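Local coordinates for protein histidinol-phosphatase (Listeria monocytogenes str. 4b H7858, PDB 3DCP) that probably hydrolyses L-histidinol phosphate to L-histidinol and inorganic phosphate, using metal ions held in a PHP-type active site, at residues Met1-His6 with Glu34-Glu39. Sequence-based numbering, arbitrary orientation.
With FE (Fe (III) ion), chain F.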
HETATM    1  N   MSE A   1     -13.634   7.903 -17.221  1.00 38.33           N
HETATM    2  CA  MSE A   1     -12.402   8.392 -16.538  1.00 38.30           C
HETATM    3  C   MSE A   1     -11.521   7.206 -16.157  1.00 37.02           C
HETATM    4  O   MSE A   1     -12.020   6.146 -15.782  1.00 38.04           O
HETATM    5  CB  MSE A   1     -12.778   9.196 -15.288  1.00 38.58           C
ATOM      6  N   LYS A   2     -10.211   7.389 -16.252  1.00 34.84           N
ATOM      7  CA  LYS A   2      -9.271   6.326 -15.929  1.00 32.15           C
ATOM      8  C   LYS A   2      -8.214   6.877 -14.978  1.00 29.78           C
ATOM      9  O   LYS A   2      -7.419   7.738 -15.349  1.00 28.95           O
ATOM     10  CB  LYS A   2      -8.633   5.807 -17.216  1.00 32.26           C
ATOM     11  CG  LYS A   2      -7.973   4.455 -17.092  1.00 33.32           C
ATOM     12  CD  LYS A   2      -7.758   3.837 -18.469  1.00 34.91           C
ATOM     13  CE  LYS A   2      -6.995   2.524 -18.380  1.00 35.48           C
ATOM     14  NZ  LYS A   2      -6.780   1.937 -19.731  1.00 34.78           N
ATOM     15  N   ARG A   3      -8.210   6.372 -13.750  1.00 27.55           N
ATOM     16  CA  ARG A   3      -7.281   6.847 -12.728  1.00 24.76           C
ATOM     17  C   ARG A   3      -6.472   5.745 -12.042  1.00 23.58           C
ATOM     18  O   ARG A   3      -6.995   4.661 -11.771  1.00 23.54           O
ATOM     19  CB  ARG A   3      -8.077   7.619 -11.664  1.00 24.53           C
ATOM     20  CG  ARG A   3      -7.293   7.998 -10.428  1.00 23.18           C
ATOM     21  CD  ARG A   3      -8.199   8.609  -9.365  1.00 23.52           C
ATOM     22  NE  ARG A   3      -7.421   9.058  -8.213  1.00 22.78           N
ATOM     23  CZ  ARG A   3      -7.943   9.421  -7.046  1.00 24.08           C
ATOM     24  NH1 ARG A   3      -9.258   9.392  -6.865  1.00 23.17           N
ATOM     25  NH2 ARG A   3      -7.147   9.805  -6.057  1.00 23.37           N
ATOM     26  N   ASP A   4      -5.205   6.037 -11.753  1.00 21.36           N
ATOM     27  CA  ASP A   4      -4.325   5.113 -11.023  1.00 21.21           C
ATOM     28  C   ASP A   4      -3.858   5.873  -9.775  1.00 20.57           C
ATOM     29  O   ASP A   4      -3.157   6.884  -9.863  1.00 20.68           O
ATOM     30  CB  ASP A   4      -3.125   4.693 -11.887  1.00 20.11           C
ATOM     31  CG  ASP A   4      -2.238   3.635 -11.209  1.00 20.54           C
ATOM     32  OD1 ASP A   4      -1.327   3.103 -11.883  1.00 19.64           O
ATOM     33  OD2 ASP A   4      -2.435   3.334 -10.011  1.00 18.64           O
ATOM     34  N   GLY A   5      -4.270   5.403  -8.607  1.00 20.40           N
ATOM     35  CA  GLY A   5      -3.903   6.097  -7.386  1.00 20.01           C
ATOM     36  C   GLY A   5      -2.760   5.478  -6.607  1.00 20.02           C
ATOM     37  O   GLY A   5      -2.622   5.718  -5.407  1.00 20.91           O
ATOM     38  N   HIS A   6      -1.921   4.693  -7.269  1.00 19.73           N
ATOM     39  CA  HIS A   6      -0.833   4.056  -6.543  1.00 18.82           C
ATOM     40  C   HIS A   6       0.323   3.671  -7.458  1.00 19.13           C
ATOM     41  O   HIS A   6       0.319   2.601  -8.063  1.00 18.07           O
ATOM     42  CB  HIS A   6      -1.394   2.827  -5.810  1.00 19.32           C
ATOM     43  CG  HIS A   6      -0.518   2.306  -4.718  1.00 18.49           C
ATOM     44  ND1 HIS A   6      -1.005   1.541  -3.680  1.00 18.33           N
ATOM     45  CD2 HIS A   6       0.816   2.415  -4.510  1.00 16.33           C
ATOM     46  CE1 HIS A   6      -0.010   1.201  -2.880  1.00 18.17           C
ATOM     47  NE2 HIS A   6       1.104   1.720  -3.362  1.00 17.88           N
ATOM     48  N   GLU A  34      -5.735  10.517 -14.833  1.00 29.18           N
ATOM     49  CA  GLU A  34      -5.406  10.924 -13.471  1.00 28.10           C
ATOM     50  C   GLU A  34      -4.373   9.923 -12.967  1.00 27.02           C
ATOM     51  O   GLU A  34      -4.543   8.712 -13.118  1.00 25.67           O
ATOM     52  CB  GLU A  34      -6.643  10.931 -12.591  1.00 28.15           C
ATOM     53  CG  GLU A  34      -6.501  11.853 -11.397  1.00 30.61           C
ATOM     54  CD  GLU A  34      -7.818  12.130 -10.713  1.00 32.72           C
ATOM     55  OE1 GLU A  34      -8.849  11.614 -11.180  1.00 33.86           O
ATOM     56  OE2 GLU A  34      -7.821  12.866  -9.707  1.00 37.58           O
ATOM     57  N   TYR A  35      -3.304  10.432 -12.369  1.00 25.86           N
ATOM     58  CA  TYR A  35      -2.198   9.583 -11.950  1.00 25.06           C
ATOM     59  C   TYR A  35      -1.552  10.081 -10.659  1.00 24.72           C
ATOM     60  O   TYR A  35      -1.151  11.243 -10.568  1.00 25.22           O
ATOM     61  CB  TYR A  35      -1.183   9.580 -13.098  1.00 24.41           C
ATOM     62  CG  TYR A  35       0.015   8.669 -12.985  1.00 23.98           C
ATOM     63  CD1 TYR A  35       0.038   7.439 -13.632  1.00 22.99           C
ATOM     64  CD2 TYR A  35       1.159   9.074 -12.302  1.00 22.11           C
ATOM     65  CE1 TYR A  35       1.178   6.637 -13.619  1.00 22.88           C
ATOM     66  CE2 TYR A  35       2.299   8.286 -12.278  1.00 22.76           C
ATOM     67  CZ  TYR A  35       2.305   7.067 -12.943  1.00 23.60           C
ATOM     68  OH  TYR A  35       3.454   6.311 -12.971  1.00 22.37           O
ATOM     69  N   SER A  36      -1.444   9.201  -9.667  1.00 23.42           N
ATOM     70  CA  SER A  36      -0.837   9.579  -8.394  1.00 22.40           C
ATOM     71  C   SER A  36       0.507   8.910  -8.121  1.00 21.69           C
ATOM     72  O   SER A  36       0.654   7.685  -8.203  1.00 20.94           O
ATOM     73  CB  SER A  36      -1.781   9.279  -7.220  1.00 21.81           C
ATOM     74  OG  SER A  36      -2.881  10.169  -7.176  1.00 22.25           O
ATOM     75  N   ILE A  37       1.478   9.749  -7.781  1.00 21.44           N
ATOM     76  CA  ILE A  37       2.820   9.319  -7.433  1.00 21.23           C
ATOM     77  C   ILE A  37       2.874   9.322  -5.903  1.00 21.25           C
ATOM     78  O   ILE A  37       2.919  10.380  -5.266  1.00 20.39           O
ATOM     79  CB  ILE A  37       3.868  10.298  -7.988  1.00 21.46           C
ATOM     80  CG1 ILE A  37       3.790  10.319  -9.515  1.00 22.05           C
ATOM     81  CG2 ILE A  37       5.255   9.909  -7.502  1.00 22.76           C
ATOM     82  CD1 ILE A  37       4.535  11.468 -10.157  1.00 25.06           C
ATOM     83  N   VAL A  38       2.838   8.132  -5.320  1.00 20.50           N
ATOM     84  CA  VAL A  38       2.860   7.997  -3.881  1.00 20.76           C
ATOM     85  C   VAL A  38       4.045   7.134  -3.477  1.00 20.95           C
ATOM     86  O   VAL A  38       3.905   5.959  -3.131  1.00 19.92           O
ATOM     87  CB  VAL A  38       1.544   7.380  -3.385  1.00 20.11           C
ATOM     88  CG1 VAL A  38       0.427   8.414  -3.483  1.00 20.73           C
ATOM     89  CG2 VAL A  38       1.182   6.168  -4.242  1.00 20.10           C
ATOM     90  N   GLU A  39       5.226   7.731  -3.540  1.00 20.59           N
ATOM     91  CA  GLU A  39       6.435   7.017  -3.200  1.00 20.51           C
ATOM     92  C   GLU A  39       6.490   6.694  -1.706  1.00 20.57           C
ATOM     93  O   GLU A  39       5.852   7.361  -0.890  1.00 19.13           O
ATOM     94  CB  GLU A  39       7.651   7.845  -3.603  1.00 21.06           C
ATOM     95  CG  GLU A  39       8.928   7.072  -3.487  1.00 21.17           C
ATOM     96  CD  GLU A  39       8.845   5.776  -4.258  1.00 22.65           C
ATOM     97  OE1 GLU A  39       8.987   5.810  -5.501  1.00 20.92           O
ATOM     98  OE2 GLU A  39       8.610   4.732  -3.619  1.00 21.33           O
TER
HETATM   99 FE    FE F 311       3.075   0.709  -3.081  1.00 22.43          FE
HETATM  100  O   HOH W   1      -4.566   9.315  -9.003  1.00 27.33           O
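Arg3 and Glu34 both carry CG anti to the backbone N (chi1 171° and -156°), and their extended chains leave the same face of the sheet together. They sit on neighbouring parallel strands, 3-7 and 34-40, the first two strands of the PHP domain. Helix 20-29 completes this beta-alpha-beta unit. The aliphatic parts of Arg3 and Glu34 pack on each other, with Arg3 CG 3.7 Å from Glu34 CB. Farther out, Glu34 OE2 lies over one face of the Arg3 guanidinium, toward its rim, while OE1 is beside Arg3 CD; the two planes are 18° apart. Glu34 OE2 is 4.1 Å from Arg3 NE and well out of the guanidinium plane, so the charges are close but make no salt bridge. That oxygen is hydrogen-bonded to His89. Arg3 NE instead donates in plane to a water, which donates in turn to Asp4 O and Ser36 OG. Ser36 OG also bonds to Asp117. The backbones are joined by three hydrogen bonds: Glu34 N to Lys2 O, Asp4 N to Glu34 O, and Ser36 N to Asp4 O. The last is the shortest, at 2.9 Å. Asp4 O is thus gripped by both a backbone N-H and the water. Asp4 also makes an Asx turn: its OD2 accepts from His6 N at 3.1 Å, met from above the carboxylate plane. Ser257 bonds the other oxygen, OD1. This turn probably helps fix the backbone at His6, where the strand delivers a ligand to the metal site. Val38 CG2 packs against His6, 3.7 Å from its CA and 3.8 Å from CD2, meeting the ring obliquely. His8, Glu93 and Asp258 are the other protein ligands of the iron, which His6 NE2 binds at 2.2 Å.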